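Local coordinates for metallo-beta-lactamase domain-containing protein 1 (PDB 1ZTC), which is a putative metallo-beta-lactamase-fold hydrolase with a dinuclear metal centre, possibly acting as an endoribonuclease on RNA, at the nickel (II) ion site. Coordinates in Å, arbitrary orientation; residue numbers count along the deposited sequence, not the author numbering.

The nickel (II) ion site. Residues 22, 34, 50, 80-81, 83, 85-86, 152, 174, 210-211. With NI (nickel (II) ion), chain B; NI (nickel (II) ion), chain C.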
ATOM      1  N   GLY A  22      -3.198  -3.318   9.672  1.00 43.94           N
ATOM      2  CA  GLY A  22      -3.790  -2.480   8.657  1.00 44.50           C
ATOM      3  C   GLY A  22      -4.217  -3.282   7.465  1.00 45.33           C
ATOM      4  O   GLY A  22      -4.315  -4.511   7.518  1.00 47.35           O
ATOM      5  N   PHE A  34      -2.348  -7.120   6.950  1.00 43.82           N
ATOM      6  CA  PHE A  34      -1.464  -7.507   8.001  1.00 44.15           C
ATOM      7  C   PHE A  34      -2.149  -7.228   9.348  1.00 45.40           C
ATOM      8  O   PHE A  34      -2.670  -6.125   9.602  1.00 43.81           O
ATOM      9  CB  PHE A  34      -0.096  -6.845   7.870  1.00 43.30           C
ATOM     10  CG  PHE A  34      -0.104  -5.364   8.021  1.00 41.42           C
ATOM     11  CD1 PHE A  34      -0.550  -4.554   6.995  1.00 42.46           C
ATOM     12  CD2 PHE A  34       0.322  -4.762   9.210  1.00 43.78           C
ATOM     13  CE1 PHE A  34      -0.553  -3.150   7.124  1.00 45.77           C
ATOM     14  CE2 PHE A  34       0.319  -3.385   9.327  1.00 44.12           C
ATOM     15  CZ  PHE A  34      -0.132  -2.583   8.289  1.00 47.67           C
ATOM     16  N   ASP A  50      -1.742 -13.740  17.269  1.00 44.68           N
ATOM     17  CA  ASP A  50      -1.755 -13.340  15.855  1.00 44.30           C
ATOM     18  C   ASP A  50      -0.379 -12.824  15.428  1.00 45.17           C
ATOM     19  O   ASP A  50      -0.137 -11.625  15.473  1.00 46.07           O
ATOM     20  CB  ASP A  50      -2.863 -12.324  15.561  1.00 44.51           C
ATOM     21  CG  ASP A  50      -4.245 -12.966  15.504  1.00 44.83           C
ATOM     22  OD1 ASP A  50      -4.323 -14.206  15.665  1.00 43.66           O
ATOM     23  OD2 ASP A  50      -5.243 -12.247  15.282  1.00 46.34           O
ATOM     24  N   THR A  80      -6.536 -15.810  16.589  1.00 44.19           N
ATOM     25  CA  THR A  80      -7.943 -15.462  16.518  1.00 43.68           C
ATOM     26  C   THR A  80      -8.616 -16.326  15.467  1.00 45.33           C
ATOM     27  O   THR A  80      -9.672 -16.889  15.704  1.00 43.27           O
ATOM     28  CB  THR A  80      -8.163 -13.978  16.226  1.00 42.05           C
ATOM     29  OG1 THR A  80      -7.549 -13.611  14.988  1.00 44.78           O
ATOM     30  CG2 THR A  80      -7.605 -13.151  17.371  1.00 40.35           C
ATOM     31  N   HIS A  81      -7.975 -16.464  14.311  1.00 44.69           N
ATOM     32  CA  HIS A  81      -8.490 -17.331  13.292  1.00 44.93           C
ATOM     33  C   HIS A  81      -7.464 -17.616  12.207  1.00 44.76           C
ATOM     34  O   HIS A  81      -6.423 -16.969  12.142  1.00 46.39           O
ATOM     35  CB  HIS A  81      -9.748 -16.719  12.685  1.00 43.64           C
ATOM     36  CG  HIS A  81      -9.521 -15.450  11.935  1.00 44.67           C
ATOM     37  ND1 HIS A  81      -8.948 -14.334  12.507  1.00 44.92           N
ATOM     38  CD2 HIS A  81      -9.845 -15.105  10.671  1.00 43.80           C
ATOM     39  CE1 HIS A  81      -8.937 -13.358  11.627  1.00 46.26           C
ATOM     40  NE2 HIS A  81      -9.463 -13.804  10.504  1.00 46.32           N
ATOM     41  N   HIS A  83      -6.589 -17.040   9.006  1.00 46.91           N
ATOM     42  CA  HIS A  83      -6.492 -16.232   7.819  1.00 47.82           C
ATOM     43  C   HIS A  83      -5.042 -15.837   7.735  1.00 44.50           C
ATOM     44  O   HIS A  83      -4.409 -15.473   8.753  1.00 42.98           O
ATOM     45  CB  HIS A  83      -7.418 -14.993   7.818  1.00 49.03           C
ATOM     46  CG  HIS A  83      -8.850 -15.308   7.477  1.00 58.99           C
ATOM     47  ND1 HIS A  83      -9.862 -14.368   7.534  1.00 57.84           N
ATOM     48  CD2 HIS A  83      -9.452 -16.477   7.131  1.00 66.90           C
ATOM     49  CE1 HIS A  83     -11.017 -14.941   7.225  1.00 61.51           C
ATOM     50  NE2 HIS A  83     -10.795 -16.219   6.976  1.00 66.19           N
ATOM     51  N   ASP A  85      -3.188 -13.373   6.791  1.00 44.54           N
ATOM     52  CA  ASP A  85      -2.677 -12.074   7.285  1.00 44.77           C
ATOM     53  C   ASP A  85      -2.508 -12.036   8.825  1.00 44.05           C
ATOM     54  O   ASP A  85      -1.811 -11.164   9.379  1.00 43.32           O
ATOM     55  CB  ASP A  85      -3.565 -10.924   6.777  1.00 47.54           C
ATOM     56  CG  ASP A  85      -5.023 -11.055   7.216  1.00 51.77           C
ATOM     57  OD1 ASP A  85      -5.631 -12.152   7.083  1.00 52.21           O
ATOM     58  OD2 ASP A  85      -5.544 -10.060   7.734  1.00 55.99           O
ATOM     59  N   HIS A  86      -3.082 -13.033   9.492  1.00 43.14           N
ATOM     60  CA  HIS A  86      -2.931 -13.244  10.940  1.00 44.31           C
ATOM     61  C   HIS A  86      -1.909 -14.340  11.327  1.00 44.69           C
ATOM     62  O   HIS A  86      -1.291 -14.288  12.401  1.00 45.45           O
ATOM     63  CB  HIS A  86      -4.317 -13.624  11.510  1.00 43.96           C
ATOM     64  CG  HIS A  86      -5.294 -12.498  11.486  1.00 45.87           C
ATOM     65  ND1 HIS A  86      -5.726 -11.871  12.634  1.00 46.63           N
ATOM     66  CD2 HIS A  86      -5.887 -11.849  10.452  1.00 43.31           C
ATOM     67  CE1 HIS A  86      -6.557 -10.896  12.310  1.00 47.54           C
ATOM     68  NE2 HIS A  86      -6.652 -10.847  10.996  1.00 46.45           N
ATOM     69  N   HIS A 152     -17.374 -14.158  11.695  1.00 46.02           N
ATOM     70  CA  HIS A 152     -16.361 -13.790  10.715  1.00 46.37           C
ATOM     71  C   HIS A 152     -15.819 -15.073  10.063  1.00 46.76           C
ATOM     72  O   HIS A 152     -15.701 -15.184   8.838  1.00 44.82           O
ATOM     73  CB  HIS A 152     -15.206 -12.997  11.368  1.00 46.93           C
ATOM     74  CG  HIS A 152     -14.112 -12.681  10.407  1.00 47.49           C
ATOM     75  ND1 HIS A 152     -14.260 -11.746   9.408  1.00 51.90           N
ATOM     76  CD2 HIS A 152     -12.883 -13.230  10.239  1.00 48.55           C
ATOM     77  CE1 HIS A 152     -13.153 -11.703   8.685  1.00 48.54           C
ATOM     78  NE2 HIS A 152     -12.311 -12.601   9.165  1.00 52.30           N
ATOM     79  N   ASP A 174     -11.211 -10.299  14.076  1.00 45.64           N
ATOM     80  CA  ASP A 174     -11.864  -9.719  12.918  1.00 45.21           C
ATOM     81  C   ASP A 174     -13.366  -9.578  13.007  1.00 45.83           C
ATOM     82  O   ASP A 174     -13.994  -9.183  12.034  1.00 44.63           O
ATOM     83  CB  ASP A 174     -11.498 -10.529  11.692  1.00 45.33           C
ATOM     84  CG  ASP A 174     -10.240 -10.013  11.015  1.00 49.70           C
ATOM     85  OD1 ASP A 174      -9.778  -8.905  11.283  1.00 60.28           O
ATOM     86  OD2 ASP A 174      -9.743 -10.700  10.151  1.00 51.45           O
ATOM     87  N   PRO A 210      -7.614  -5.918  15.057  1.00 44.40           N
ATOM     88  CA  PRO A 210      -6.581  -6.554  14.220  1.00 44.37           C
ATOM     89  C   PRO A 210      -6.059  -5.707  13.068  1.00 44.26           C
ATOM     90  O   PRO A 210      -5.024  -6.056  12.495  1.00 44.45           O
ATOM     91  CB  PRO A 210      -7.311  -7.790  13.686  1.00 44.44           C
ATOM     92  CG  PRO A 210      -8.773  -7.329  13.621  1.00 43.27           C
ATOM     93  CD  PRO A 210      -8.953  -6.506  14.821  1.00 43.58           C
ATOM     94  N   HIS A 211      -6.782  -4.654  12.690  1.00 42.86           N
ATOM     95  CA  HIS A 211      -6.409  -3.811  11.531  1.00 43.33           C
ATOM     96  C   HIS A 211      -6.585  -2.347  11.809  1.00 43.41           C
ATOM     97  O   HIS A 211      -6.957  -1.582  10.911  1.00 43.38           O
ATOM     98  CB  HIS A 211      -7.224  -4.228  10.285  1.00 44.86           C
ATOM     99  CG  HIS A 211      -7.009  -5.652   9.942  1.00 44.37           C
ATOM    100  ND1 HIS A 211      -5.811  -6.102   9.420  1.00 48.70           N
ATOM    101  CD2 HIS A 211      -7.776  -6.753  10.151  1.00 47.46           C
ATOM    102  CE1 HIS A 211      -5.861  -7.423   9.300  1.00 43.49           C
ATOM    103  NE2 HIS A 211      -7.026  -7.839   9.763  1.00 43.67           N
TER
HETATM  104 NI    NI B 301      -7.873  -9.849   9.398  1.00 65.06          NI
HETATM  105 NI    NI C 302     -10.050 -12.605   8.818  1.00 59.92          NI
HETATM  106  O   HOH W   1      -8.703  -9.375   6.993  1.00 49.97           O
HETATM  107  O   HOH W   2      -8.143 -11.898   8.007  1.00 40.47           O
HETATM  108  O   HOH W   3     -10.471 -11.086   6.970  1.00 43.01           O
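The oxygen of water 2 is the best-held polar atom of this dinuclear metallo-beta-lactamase centre, gripped by three partners: it bridges NI (chain B) at 2.5 Å and NI (chain C) at 2.2 Å, and Asp85 OD1 lies 2.7 Å from water 2 O. Asp174 OD2 forms the second bridge, 2.2 Å from NI (chain B) and 2.3 Å from NI (chain C). NI (chain B) and NI (chain C) stand 3.6 Å apart. Asp174 OD1 and Asp85 OD2 both lean toward NI (chain B) as longer contacts, probably part of a loosely modelled shell. In this superfamily such a bridging water or hydroxide is the usual nucleophile, and the two metals and Asp85 could lower its pKa. The nickel may come from purification on the His tag; the structure alone does not show the native metal.

NI (chain C) is near octahedral, with His81 and His152 binding through NE2, His83 through ND1, and water 3 completing the modelled shell. Together His81, His83, Asp85 and His86 form the HXHXDH motif of the family. In His83, chi2 174° turns ND1, anti to CA, onto the metal; CD2 of His81 lies over the rim of its ring. The His152 ring is covered on one face by Asp174 CB. NI (chain B), near square pyramidal, takes NE2 of His86 and His211 together with waters 1 and 2.

A second shell fixes the rings. Asp50 OD2 accepts from Thr80 OG1 on its syn lone pair and from His86 ND1 above the carboxylate plane, the latter bond nearly straight (166° at H) and lying in the imidazole plane. Asp50 OD1 takes the Thr80 backbone N, while Thr80 OG1 receives His81 ND1. One carboxylate thus reaches His86 directly and His81 through Thr80 OG1, and may strengthen their donation. On the other flank, His211 ND1 donates to the backbone carbonyl Gly22 O at 2.9 Å, from 39° above the carbonyl plane.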